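Malate dehydrogenase (Naegleria fowleri, PDB 6UM4) catalyses the reversible, nicotinamide-cofactor-dependent oxidation of malate to oxaloacetate, probably working as a dimer like many members of its family. Local coordinates at the interface of chains A and B. Sequence-based numbering; all coordinates share one arbitrary frame. Chains: chain A/B, Malate dehydrogenase.

Contact 1: the interface of chains A and B. Residues chain A 254-255, 258, 319, 334; chain B 148, 151-152.
A:Arg319 and B:Asp152 lie at the heart of this patch of the deposited dimer's two-fold interface, probably the enzyme's own, where charged groups pin the end of a helix in one subunit to two helices of the other. B:Asp152 takes the straight bond: A:Arg319 NE, lying edge-on, points at the syn lone pair of carboxylate oxygen OD2, 2.7 Å away and 176° at the hydrogen. The two flat groups are nevertheless turned 52° apart, and the second contact, NH2 to OD1, is weak. The bend at chi2 (64°) brings the guanidinium round to this edge. A:Arg319 NH2 also donates to the B:Met148 carbonyl oxygen O at 3.1 Å, well tilted from the carbonyl plane, while the methionine sulfur sits towards the rim of one guanidinium face. Water 1, in plane at the guanidinium edge, links the same NH2 to B:Asp151 OD2. A:Arg255 reaches over B:Asp152 with its extended chain. A:Arg255 CG packs on B:Asp152 CG at 3.5 Å, and its NE forms a longer salt bridge to B:Asp152 OD2 at 3.7 Å. Water 3 ties the A:Arg255 backbone O to B:Asp152 OD1, and water 2 ties A:Asp254 OD2 to the B:Asp152 backbone O. By its LDxxR motif A:Arg255 should be the substrate-binding arginine, so the interface probably steadies the active site. In the fold, the residues just past helix 140-151 of chain B wedge between helices 250-264 and 319-327 of chain A.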
ATOM      1  N   ASP A 254      11.376  -5.778 -11.976  1.00 18.87           N
ATOM      2  CA  ASP A 254      10.213  -6.570 -11.616  1.00 17.85           C
ATOM      3  C   ASP A 254       9.277  -6.768 -12.802  1.00 22.10           C
ATOM      4  O   ASP A 254       8.559  -7.775 -12.862  1.00 19.95           O
ATOM      5  CB  ASP A 254       9.462  -5.917 -10.435  1.00 19.03           C
ATOM      6  CG  ASP A 254      10.243  -6.002  -9.123  1.00 25.39           C
ATOM      7  OD1 ASP A 254      11.185  -6.835  -9.024  1.00 22.55           O
ATOM      8  OD2 ASP A 254       9.931  -5.214  -8.195  1.00 29.26           O
ATOM      9  N   ARG A 255       9.207  -5.794 -13.712  1.00 24.44           N
ATOM     10  CA  ARG A 255       8.366  -5.974 -14.889  1.00 22.43           C
ATOM     11  C   ARG A 255       8.908  -7.081 -15.777  1.00 25.57           C
ATOM     12  O   ARG A 255       8.134  -7.864 -16.339  1.00 23.19           O
ATOM     13  CB  ARG A 255       8.246  -4.666 -15.664  1.00 23.21           C
ATOM     14  CG  ARG A 255       7.340  -3.653 -14.994  1.00 23.37           C
ATOM     15  CD  ARG A 255       7.510  -2.294 -15.616  1.00 25.41           C
ATOM     16  NE  ARG A 255       6.406  -1.405 -15.284  1.00 24.21           N
ATOM     17  CZ  ARG A 255       6.426  -0.100 -15.509  1.00 25.58           C
ATOM     18  NH1 ARG A 255       7.505   0.466 -16.051  1.00 22.29           N
ATOM     19  NH2 ARG A 255       5.378   0.640 -15.176  1.00 28.92           N
ATOM     20  N   ALA A 258       7.956 -10.331 -14.322  1.00 24.32           N
ATOM     21  CA  ALA A 258       6.562 -10.698 -14.559  1.00 24.46           C
ATOM     22  C   ALA A 258       6.355 -11.152 -15.993  1.00 20.34           C
ATOM     23  O   ALA A 258       5.536 -12.042 -16.238  1.00 20.88           O
ATOM     24  CB  ALA A 258       5.607  -9.554 -14.212  1.00 19.48           C
ATOM     25  N   ARG A 319       6.149  -1.016 -20.878  1.00 26.56           N
ATOM     26  CA  ARG A 319       5.147  -1.475 -19.926  1.00 27.21           C
ATOM     27  C   ARG A 319       4.377  -0.313 -19.296  1.00 27.48           C
ATOM     28  O   ARG A 319       3.172  -0.424 -19.039  1.00 30.54           O
ATOM     29  CB  ARG A 319       5.825  -2.328 -18.861  1.00 24.47           C
ATOM     30  CG  ARG A 319       4.850  -2.854 -17.837  1.00 31.32           C
ATOM     31  CD  ARG A 319       3.835  -3.797 -18.428  1.00 31.88           C
ATOM     32  NE  ARG A 319       3.272  -4.617 -17.363  1.00 25.67           N
ATOM     33  CZ  ARG A 319       2.545  -5.710 -17.555  1.00 24.59           C
ATOM     34  NH1 ARG A 319       2.279  -6.127 -18.779  1.00 23.49           N
ATOM     35  NH2 ARG A 319       2.094  -6.387 -16.512  1.00 25.28           N
ATOM     36  N   SER A 334       2.677   0.163  -8.424  1.00 22.92           N
ATOM     37  CA  SER A 334       3.845  -0.695  -8.617  1.00 17.76           C
ATOM     38  C   SER A 334       5.161   0.082  -8.509  1.00 17.47           C
ATOM     39  O   SER A 334       6.158  -0.473  -8.041  1.00 20.27           O
ATOM     40  CB  SER A 334       3.732  -1.487  -9.938  1.00 22.16           C
ATOM     41  OG  SER A 334       3.307  -0.690 -11.027  1.00 27.82           O
TER
ATOM     42  N   MET B 148      -2.063  -6.124 -14.328  1.00 24.83           N
ATOM     43  CA  MET B 148      -0.724  -5.818 -14.822  1.00 25.00           C
ATOM     44  C   MET B 148       0.178  -5.257 -13.717  1.00 26.97           C
ATOM     45  O   MET B 148       1.324  -5.704 -13.550  1.00 24.35           O
ATOM     46  CB  MET B 148      -0.841  -4.842 -15.985  1.00 25.64           C
ATOM     47  CG  MET B 148      -1.254  -5.482 -17.285  1.00 27.90           C
ATOM     48  SD  MET B 148      -1.354  -4.230 -18.575  1.00 37.93           S
ATOM     49  CE  MET B 148      -3.111  -4.035 -18.735  1.00 42.45           C
ATOM     50  N   ASP B 151       0.944  -8.071 -11.185  1.00 23.54           N
ATOM     51  CA  ASP B 151       2.001  -8.904 -11.738  1.00 23.99           C
ATOM     52  C   ASP B 151       3.337  -8.186 -11.633  1.00 23.98           C
ATOM     53  O   ASP B 151       4.355  -8.798 -11.305  1.00 24.14           O
ATOM     54  CB  ASP B 151       1.720  -9.256 -13.200  1.00 24.67           C
ATOM     55  CG  ASP B 151       0.525 -10.189 -13.375  1.00 24.91           C
ATOM     56  OD1 ASP B 151       0.196 -10.984 -12.457  1.00 24.70           O
ATOM     57  OD2 ASP B 151      -0.080 -10.111 -14.461  1.00 26.20           O
ATOM     58  N   ASP B 152       3.346  -6.889 -11.933  1.00 23.92           N
ATOM     59  CA  ASP B 152       4.567  -6.095 -11.870  1.00 24.02           C
ATOM     60  C   ASP B 152       5.086  -5.887 -10.462  1.00 23.57           C
ATOM     61  O   ASP B 152       6.168  -5.329 -10.312  1.00 23.74           O
ATOM     62  CB  ASP B 152       4.370  -4.754 -12.566  1.00 24.21           C
ATOM     63  CG  ASP B 152       4.197  -4.925 -14.082  1.00 24.89           C
ATOM     64  OD1 ASP B 152       4.498  -6.029 -14.597  1.00 25.24           O
ATOM     65  OD2 ASP B 152       3.800  -3.958 -14.765  1.00 25.18           O
TER
HETATM   66  O   HOH W   1       0.904  -8.973 -16.654  1.00 16.06           O
HETATM   67  O   HOH W   2       7.746  -3.972  -8.421  1.00 16.14           O
HETATM   68  O   HOH W   3       5.820  -6.754 -16.927  1.00 21.24           O

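Contact 2: the interface of chains A and B. Residues chain A 153-156; chain B 254, 257, 268-269, 341.
B:Lys341 donates a hydrogen bond across this patch, from its ammonium NZ to the backbone O of A:Gly153 at 2.9 Å. The donor lies in the carbonyl plane, with a C=O...N angle of 153°. The lysine runs out extended and turns only at its last torsion (chi4 74°), which swings NZ towards the carbonyl. The same nitrogen stands above the plane of the A:Phe155 ring, offset outward past CE1 at 3.7 Å, on the face whose centre carries the A:Gly153 oxygen; carbonyl and aromatic ring together thus border the ammonium group.

The apolar contacts gather on the other side of the loop. A:Ala154, in a left-handed backbone conformation, presents its methyl to the chain-B surface. B:Ile268 lays its CD1 3.8 Å from A:Ala154 CA and its CG2 3.6 Å from the backbone O of A:Ala154, packing against both the alpha carbon and the carbonyl. The A:Ala154 CB also rests on B:Asp254 CB, 4.0 Å away. Beyond it, A:Pro156 crosses B:Thr269 at about a right angle, its ring CB meeting methyl CG2 at 3.6 Å.

In the fold, the loop between helix 140-151 and strand 158-164 of chain A lies over helix 250-265, the 3-10 turn 268-270 and helix 332-348 of chain B.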
ATOM      1  N   GLY A 153      -3.685   5.229  10.371  1.00 26.82           N
ATOM      2  CA  GLY A 153      -3.209   3.873  10.293  1.00 26.40           C
ATOM      3  C   GLY A 153      -2.842   3.268  11.623  1.00 27.14           C
ATOM      4  O   GLY A 153      -2.711   2.042  11.707  1.00 30.41           O
ATOM      5  N   ALA A 154      -2.707   4.084  12.665  1.00 27.93           N
ATOM      6  CA  ALA A 154      -2.427   3.597  14.012  1.00 28.88           C
ATOM      7  C   ALA A 154      -1.184   2.715  14.023  1.00 30.01           C
ATOM      8  O   ALA A 154      -1.181   1.605  14.557  1.00 33.85           O
ATOM      9  CB  ALA A 154      -3.637   2.847  14.585  1.00 31.34           C
ATOM     10  N   PHE A 155      -0.127   3.207  13.389  1.00 27.53           N
ATOM     11  CA  PHE A 155       1.078   2.412  13.226  1.00 29.95           C
ATOM     12  C   PHE A 155       1.958   2.512  14.459  1.00 29.84           C
ATOM     13  O   PHE A 155       2.443   3.605  14.772  1.00 31.90           O
ATOM     14  CB  PHE A 155       1.859   2.857  12.009  1.00 26.29           C
ATOM     15  CG  PHE A 155       1.187   2.551  10.711  1.00 25.04           C
ATOM     16  CD1 PHE A 155       1.138   1.246  10.237  1.00 26.96           C
ATOM     17  CD2 PHE A 155       0.653   3.568   9.935  1.00 27.62           C
ATOM     18  CE1 PHE A 155       0.538   0.946   9.006  1.00 28.54           C
ATOM     19  CE2 PHE A 155       0.068   3.289   8.710  1.00 34.09           C
ATOM     20  CZ  PHE A 155       0.002   1.969   8.245  1.00 32.01           C
ATOM     21  N   PRO A 156       2.232   1.405  15.148  1.00 28.49           N
ATOM     22  CA  PRO A 156       3.101   1.476  16.327  1.00 29.46           C
ATOM     23  C   PRO A 156       4.497   1.948  16.006  1.00 28.94           C
ATOM     24  O   PRO A 156       5.126   2.606  16.844  1.00 29.69           O
ATOM     25  CB  PRO A 156       3.108   0.027  16.829  1.00 34.10           C
ATOM     26  CG  PRO A 156       1.839  -0.576  16.268  1.00 31.08           C
ATOM     27  CD  PRO A 156       1.750   0.037  14.911  1.00 28.48           C
TER
ATOM     28  N   ASP B 254      -9.306   2.752  14.571  1.00 22.72           N
ATOM     29  CA  ASP B 254      -7.934   3.237  14.436  1.00 22.57           C
ATOM     30  C   ASP B 254      -7.874   4.752  14.467  1.00 22.86           C
ATOM     31  O   ASP B 254      -6.887   5.331  14.943  1.00 23.06           O
ATOM     32  CB  ASP B 254      -7.318   2.718  13.134  1.00 22.05           C
ATOM     33  CG  ASP B 254      -7.076   1.217  13.153  1.00 21.86           C
ATOM     34  OD1 ASP B 254      -7.131   0.616  14.247  1.00 27.23           O
ATOM     35  OD2 ASP B 254      -6.761   0.644  12.076  1.00 22.27           O
ATOM     36  N   LEU B 257      -7.852   5.612  18.145  1.00 25.42           N
ATOM     37  CA  LEU B 257      -6.512   5.449  18.704  1.00 24.54           C
ATOM     38  C   LEU B 257      -5.612   6.608  18.307  1.00 24.65           C
ATOM     39  O   LEU B 257      -4.802   7.088  19.111  1.00 29.19           O
ATOM     40  CB  LEU B 257      -5.905   4.127  18.238  1.00 24.06           C
ATOM     41  CG  LEU B 257      -6.703   2.885  18.656  1.00 24.09           C
ATOM     42  CD1 LEU B 257      -6.050   1.611  18.153  1.00 23.73           C
ATOM     43  CD2 LEU B 257      -6.865   2.847  20.174  1.00 24.83           C
ATOM     44  N   ILE B 268       0.981   4.146  20.139  1.00 29.86           N
ATOM     45  CA  ILE B 268      -0.231   3.391  19.856  1.00 29.80           C
ATOM     46  C   ILE B 268      -0.321   2.167  20.753  1.00 29.34           C
ATOM     47  O   ILE B 268      -1.387   1.866  21.303  1.00 28.87           O
ATOM     48  CB  ILE B 268      -0.282   3.005  18.364  1.00 26.88           C
ATOM     49  CG1 ILE B 268      -0.612   4.225  17.506  1.00 26.70           C
ATOM     50  CG2 ILE B 268      -1.323   1.921  18.127  1.00 29.86           C
ATOM     51  CD1 ILE B 268      -2.064   4.716  17.675  1.00 24.20           C
ATOM     52  N   THR B 269       0.803   1.476  20.969  1.00 28.16           N
ATOM     53  CA  THR B 269       0.748   0.257  21.770  1.00 30.24           C
ATOM     54  C   THR B 269       0.502   0.532  23.249  1.00 34.43           C
ATOM     55  O   THR B 269       0.228  -0.414  23.991  1.00 39.57           O
ATOM     56  CB  THR B 269       2.027  -0.564  21.636  1.00 27.47           C
ATOM     57  OG1 THR B 269       3.137   0.234  22.039  1.00 28.96           O
ATOM     58  CG2 THR B 269       2.223  -1.022  20.195  1.00 26.21           C
ATOM     59  N   LYS B 341      -6.021  -4.695   8.429  1.00 21.01           N
ATOM     60  CA  LYS B 341      -5.954  -5.012   9.851  1.00 22.23           C
ATOM     61  C   LYS B 341      -7.143  -5.847  10.297  1.00 25.26           C
ATOM     62  O   LYS B 341      -6.984  -6.804  11.064  1.00 28.25           O
ATOM     63  CB  LYS B 341      -5.891  -3.726  10.682  1.00 22.43           C
ATOM     64  CG  LYS B 341      -4.526  -3.027  10.691  1.00 21.12           C
ATOM     65  CD  LYS B 341      -4.607  -1.715  11.451  1.00 21.23           C
ATOM     66  CE  LYS B 341      -3.200  -1.177  11.782  1.00 29.68           C
ATOM     67  NZ  LYS B 341      -2.469  -0.599  10.593  1.00 29.85           N
TER

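Contact 3: the interface of chains A and B. Residues chain A 145, 148-149, 152; chain B 323, 327, 331-332, 334.
A:Gly145 and A:Glu149, one turn apart on helix 140-151, face B:Ile323 and B:Arg327 on helix 319-327 and the opening turn of helix 332-348. A:Glu149 has the largest share of the hidden surface. Its chain bends at chi2 (-146°), which delivers the carboxylate to the start of the chain-B helix. There A:Glu149 OE2 accepts twice from B:Ser334: the backbone N comes at 3.1 Å and 167° at the hydrogen, from above the carboxylate plane, and the hydroxyl OG is received at 2.8 Å on the anti lone pair of OE2. An amide at a helix start would be expected to stabilise the negative charge. The other oxygen, OE1, pairs with B:Arg327 NH2. No N-H of that nitrogen is directed at OE1, and the planes are 69° apart; it is a salt bridge without a hydrogen bond. Water 4 extends the network, bridging B:Ser334 OG, 2.6 Å away, to A:Asp152 OD2 at 2.7 Å.

The aliphatic part of B:Arg327 lies against the bare backbone of A:Gly145, CG to CA at 3.6 Å. The B:Ile323 side chain crosses that of A:Glu149 at about a right angle, its CG2 meeting A:Glu149 CG at 3.9 Å, while its CG1 meets A:Met148 CB at 4.0 Å. The site joins a polar network to an apolar strip, holding the cofactor-binding half of one subunit against the C-terminal half of the other.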
ATOM      1  N   GLY A 145      -3.386  16.412   5.013  1.00 31.62           N
ATOM      2  CA  GLY A 145      -4.246  15.251   4.825  1.00 29.02           C
ATOM      3  C   GLY A 145      -3.468  13.950   4.797  1.00 31.84           C
ATOM      4  O   GLY A 145      -3.951  12.907   5.253  1.00 26.38           O
ATOM      5  N   MET A 148      -2.774  13.027   8.323  1.00 27.32           N
ATOM      6  CA  MET A 148      -3.997  12.527   8.939  1.00 28.06           C
ATOM      7  C   MET A 148      -4.247  11.068   8.575  1.00 32.26           C
ATOM      8  O   MET A 148      -4.543  10.244   9.448  1.00 31.89           O
ATOM      9  CB  MET A 148      -5.174  13.393   8.512  1.00 28.84           C
ATOM     10  CG  MET A 148      -5.250  14.705   9.253  1.00 36.09           C
ATOM     11  SD  MET A 148      -6.684  15.660   8.758  1.00 46.03           S
ATOM     12  CE  MET A 148      -5.937  16.880   7.707  1.00 43.51           C
ATOM     13  N   GLU A 149      -4.101  10.720   7.291  1.00 28.30           N
ATOM     14  CA  GLU A 149      -4.365   9.341   6.888  1.00 26.02           C
ATOM     15  C   GLU A 149      -3.357   8.394   7.512  1.00 25.56           C
ATOM     16  O   GLU A 149      -3.719   7.305   7.965  1.00 25.72           O
ATOM     17  CB  GLU A 149      -4.350   9.216   5.368  1.00 25.26           C
ATOM     18  CG  GLU A 149      -5.557   9.829   4.678  1.00 25.85           C
ATOM     19  CD  GLU A 149      -5.981   9.052   3.418  1.00 36.43           C
ATOM     20  OE1 GLU A 149      -5.653   9.529   2.305  1.00 32.82           O
ATOM     21  OE2 GLU A 149      -6.603   7.956   3.543  1.00 31.07           O
ATOM     22  N   ASP A 152      -4.140   7.814  11.118  1.00 30.74           N
ATOM     23  CA  ASP A 152      -5.282   6.907  11.168  1.00 28.45           C
ATOM     24  C   ASP A 152      -4.916   5.476  10.825  1.00 30.28           C
ATOM     25  O   ASP A 152      -5.774   4.595  10.950  1.00 28.21           O
ATOM     26  CB  ASP A 152      -6.368   7.380  10.202  1.00 28.52           C
ATOM     27  CG  ASP A 152      -6.939   8.712  10.608  1.00 29.45           C
ATOM     28  OD1 ASP A 152      -6.699   9.101  11.766  1.00 30.19           O
ATOM     29  OD2 ASP A 152      -7.632   9.362   9.803  1.00 29.57           O
TER
ATOM     30  N   ILE B 323     -10.487  14.773   6.240  1.00 32.94           N
ATOM     31  CA  ILE B 323      -9.514  14.348   5.242  1.00 33.44           C
ATOM     32  C   ILE B 323      -9.935  14.805   3.852  1.00 32.80           C
ATOM     33  O   ILE B 323      -9.108  15.283   3.066  1.00 30.41           O
ATOM     34  CB  ILE B 323      -9.311  12.825   5.323  1.00 33.25           C
ATOM     35  CG1 ILE B 323      -8.632  12.495   6.653  1.00 30.05           C
ATOM     36  CG2 ILE B 323      -8.476  12.322   4.138  1.00 36.94           C
ATOM     37  CD1 ILE B 323      -8.491  11.062   6.921  1.00 30.90           C
ATOM     38  N   ARG B 327      -7.492  16.910   1.551  1.00 35.46           N
ATOM     39  CA  ARG B 327      -6.945  16.306   0.342  1.00 39.84           C
ATOM     40  C   ARG B 327      -7.823  16.490  -0.887  1.00 43.54           C
ATOM     41  O   ARG B 327      -7.300  16.447  -2.005  1.00 46.86           O
ATOM     42  CB  ARG B 327      -6.707  14.807   0.553  1.00 36.60           C
ATOM     43  CG  ARG B 327      -5.758  14.496   1.691  1.00 39.04           C
ATOM     44  CD  ARG B 327      -5.292  13.053   1.661  1.00 38.58           C
ATOM     45  NE  ARG B 327      -4.314  12.797   0.609  1.00 40.37           N
ATOM     46  CZ  ARG B 327      -3.521  11.727   0.589  1.00 44.76           C
ATOM     47  NH1 ARG B 327      -2.652  11.558  -0.401  1.00 47.62           N
ATOM     48  NH2 ARG B 327      -3.595  10.819   1.563  1.00 37.34           N
ATOM     49  N   SER B 331     -10.523   9.018   2.024  1.00 27.82           N
ATOM     50  CA  SER B 331      -9.351   8.384   2.636  1.00 30.17           C
ATOM     51  C   SER B 331      -9.192   6.924   2.190  1.00 32.56           C
ATOM     52  O   SER B 331      -9.306   5.976   2.973  1.00 31.71           O
ATOM     53  CB  SER B 331      -9.456   8.482   4.151  1.00 37.53           C
ATOM     54  OG  SER B 331     -10.752   8.114   4.590  1.00 40.35           O
ATOM     55  N   ALA B 332      -8.902   6.752   0.895  1.00 29.23           N
ATOM     56  CA  ALA B 332      -8.767   5.406   0.342  1.00 22.28           C
ATOM     57  C   ALA B 332      -7.646   4.613   1.017  1.00 21.67           C
ATOM     58  O   ALA B 332      -7.817   3.428   1.332  1.00 21.96           O
ATOM     59  CB  ALA B 332      -8.535   5.489  -1.161  1.00 26.17           C
ATOM     60  N   SER B 334      -6.164   4.897   4.047  1.00 21.27           N
ATOM     61  CA  SER B 334      -6.404   4.421   5.399  1.00 21.16           C
ATOM     62  C   SER B 334      -7.571   3.431   5.440  1.00 21.08           C
ATOM     63  O   SER B 334      -7.550   2.490   6.240  1.00 20.91           O
ATOM     64  CB  SER B 334      -6.597   5.604   6.364  1.00 21.55           C
ATOM     65  OG  SER B 334      -7.447   6.605   5.845  1.00 24.20           O
TER
HETATM   66  O   HOH W   4      -8.621   8.130   7.618  1.00 31.16           O

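Contact 4: the interface of chains A and B. Residues chain A 327, 330-333; chain B 111, 146, 149.
A:Arg327 reaches B:Glu149 through a bend at chi3 (74°), which turns its guanidinium across the glutamate chain at about a right angle, while B:Asn111 holds its CG anti to its backbone nitrogen (chi1 176°), which points ND2 towards the water shared with the glutamate. A:Arg327 NH1 bonds to carboxylate oxygen OE1 of B:Glu149 at 2.5 Å. This is a salt bridge as well as a hydrogen bond, but a bent one, 122° at the hydrogen: the nitrogen comes in on the anti side and above the carboxylate plane, so attraction of charge probably matters more than alignment.

One guanidinium face is covered by the B:Val146 methyl CG2, which is offset towards the rim and lies 3.6 Å from A:Arg327 CZ. The valine probably limits how far the flat group can swing on that side.

Water 5 gathers three polar groups. It binds OE1 of B:Glu149 at 2.7 Å, the B:Asn111 amide ND2 at 2.9 Å, and the backbone N of A:Ala333 at 2.9 Å. Both N-H groups point at the water, which in turn probably donates to OE1, alongside the arginine. A:Ala333 also packs its methyl CB on B:Asn111 ND2, 3.6 Å apart. The site therefore ties helix 319-327 and the start of helix 332-348 to helices 140-151 and 108-118 of the partner, the latter following the glycine-rich loop of the nucleotide-binding fold, and may couple the dimer contact to the cofactor side.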
ATOM      1  N   ARG A 327      -5.573   1.679 -17.674  1.00 35.08           N
ATOM      2  CA  ARG A 327      -6.170   2.277 -16.481  1.00 37.33           C
ATOM      3  C   ARG A 327      -6.506   3.755 -16.622  1.00 42.86           C
ATOM      4  O   ARG A 327      -7.368   4.245 -15.884  1.00 50.92           O
ATOM      5  CB  ARG A 327      -5.230   2.135 -15.280  1.00 39.17           C
ATOM      6  CG  ARG A 327      -4.873   0.714 -14.922  1.00 43.12           C
ATOM      7  CD  ARG A 327      -4.201   0.650 -13.557  1.00 40.00           C
ATOM      8  NE  ARG A 327      -5.143   0.850 -12.462  1.00 43.79           N
ATOM      9  CZ  ARG A 327      -4.887   0.515 -11.205  1.00 48.01           C
ATOM     10  NH1 ARG A 327      -3.663   0.125 -10.865  1.00 42.96           N
ATOM     11  NH2 ARG A 327      -5.808   0.704 -10.268  1.00 52.23           N
ATOM     12  N   SER A 330      -1.020   6.502 -14.521  1.00 23.84           N
ATOM     13  CA  SER A 330       0.264   5.816 -14.503  1.00 29.51           C
ATOM     14  C   SER A 330       0.322   4.833 -13.332  1.00 34.93           C
ATOM     15  O   SER A 330      -0.508   4.860 -12.418  1.00 38.09           O
ATOM     16  CB  SER A 330       1.415   6.817 -14.419  1.00 25.32           C
ATOM     17  OG  SER A 330       1.371   7.480 -13.170  1.00 36.39           O
ATOM     18  N   SER A 331       1.337   3.970 -13.359  1.00 30.65           N
ATOM     19  CA  SER A 331       1.418   2.822 -12.453  1.00 31.50           C
ATOM     20  C   SER A 331       2.052   3.196 -11.107  1.00 22.28           C
ATOM     21  O   SER A 331       3.080   2.660 -10.702  1.00 23.69           O
ATOM     22  CB  SER A 331       2.200   1.700 -13.128  1.00 38.47           C
ATOM     23  OG  SER A 331       3.384   2.200 -13.727  1.00 39.20           O
ATOM     24  N   ALA A 332       1.379   4.086 -10.379  1.00 23.05           N
ATOM     25  CA  ALA A 332       1.916   4.569  -9.108  1.00 19.67           C
ATOM     26  C   ALA A 332       2.118   3.441  -8.099  1.00 18.56           C
ATOM     27  O   ALA A 332       3.121   3.411  -7.377  1.00 18.21           O
ATOM     28  CB  ALA A 332       0.992   5.633  -8.540  1.00 24.79           C
ATOM     29  N   ALA A 333       1.155   2.532  -7.998  1.00 20.51           N
ATOM     30  CA  ALA A 333       1.226   1.509  -6.963  1.00 18.60           C
ATOM     31  C   ALA A 333       2.425   0.588  -7.180  1.00 20.77           C
ATOM     32  O   ALA A 333       3.111   0.217  -6.223  1.00 24.61           O
ATOM     33  CB  ALA A 333      -0.083   0.709  -6.932  1.00 19.05           C
TER
ATOM     34  N   ASN B 111      -6.773  -0.283  -4.873  1.00 21.73           N
ATOM     35  CA  ASN B 111      -5.426   0.092  -5.314  1.00 23.43           C
ATOM     36  C   ASN B 111      -4.406   0.005  -4.176  1.00 30.35           C
ATOM     37  O   ASN B 111      -3.247  -0.369  -4.399  1.00 23.99           O
ATOM     38  CB  ASN B 111      -5.444   1.508  -5.903  1.00 24.13           C
ATOM     39  CG  ASN B 111      -4.050   2.004  -6.302  1.00 39.14           C
ATOM     40  OD1 ASN B 111      -3.438   2.809  -5.589  1.00 52.88           O
ATOM     41  ND2 ASN B 111      -3.560   1.551  -7.449  1.00 28.80           N
ATOM     42  N   VAL B 146      -5.141  -3.328 -13.493  1.00 27.34           N
ATOM     43  CA  VAL B 146      -4.887  -3.690 -12.101  1.00 24.90           C
ATOM     44  C   VAL B 146      -4.078  -4.977 -12.026  1.00 23.83           C
ATOM     45  O   VAL B 146      -3.154  -5.099 -11.215  1.00 23.33           O
ATOM     46  CB  VAL B 146      -6.214  -3.809 -11.320  1.00 25.53           C
ATOM     47  CG1 VAL B 146      -5.952  -4.327  -9.928  1.00 24.05           C
ATOM     48  CG2 VAL B 146      -6.927  -2.454 -11.252  1.00 24.08           C
ATOM     49  N   GLU B 149      -0.334  -4.294 -12.937  1.00 23.97           N
ATOM     50  CA  GLU B 149       0.440  -3.704 -11.844  1.00 23.47           C
ATOM     51  C   GLU B 149       0.732  -4.723 -10.758  1.00 23.02           C
ATOM     52  O   GLU B 149       1.805  -4.701 -10.151  1.00 22.86           O
ATOM     53  CB  GLU B 149      -0.287  -2.500 -11.246  1.00 24.08           C
ATOM     54  CG  GLU B 149      -0.250  -1.261 -12.117  1.00 28.86           C
ATOM     55  CD  GLU B 149      -0.201   0.032 -11.307  1.00 36.81           C
ATOM     56  OE1 GLU B 149      -1.247   0.716 -11.253  1.00 29.84           O
ATOM     57  OE2 GLU B 149       0.876   0.366 -10.736  1.00 35.82           O
TER
HETATM   58  O   HOH W   5      -1.472   2.513  -9.239  1.00 31.94           O

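Contacts 1 and 4 lie side by side, their C-alpha centres about 10 Å apart, and contacts 2 and 3 form a second cluster at about 14 Å; between the pairs the separations are about 19 to 31 Å. Helix 140-151 or the loop after it enters every contact, each time from the opposite subunit to helices 250-264, 319-327 or 332-348. Contacts 3 and 4 show the same glutamate and arginine with chains exchanged, as the two-fold axis demands. Each subunit therefore sets its cofactor-binding half against the partner's C-terminal half, giving two equivalent seams, and contact 1 brings one beside the likely substrate arginine.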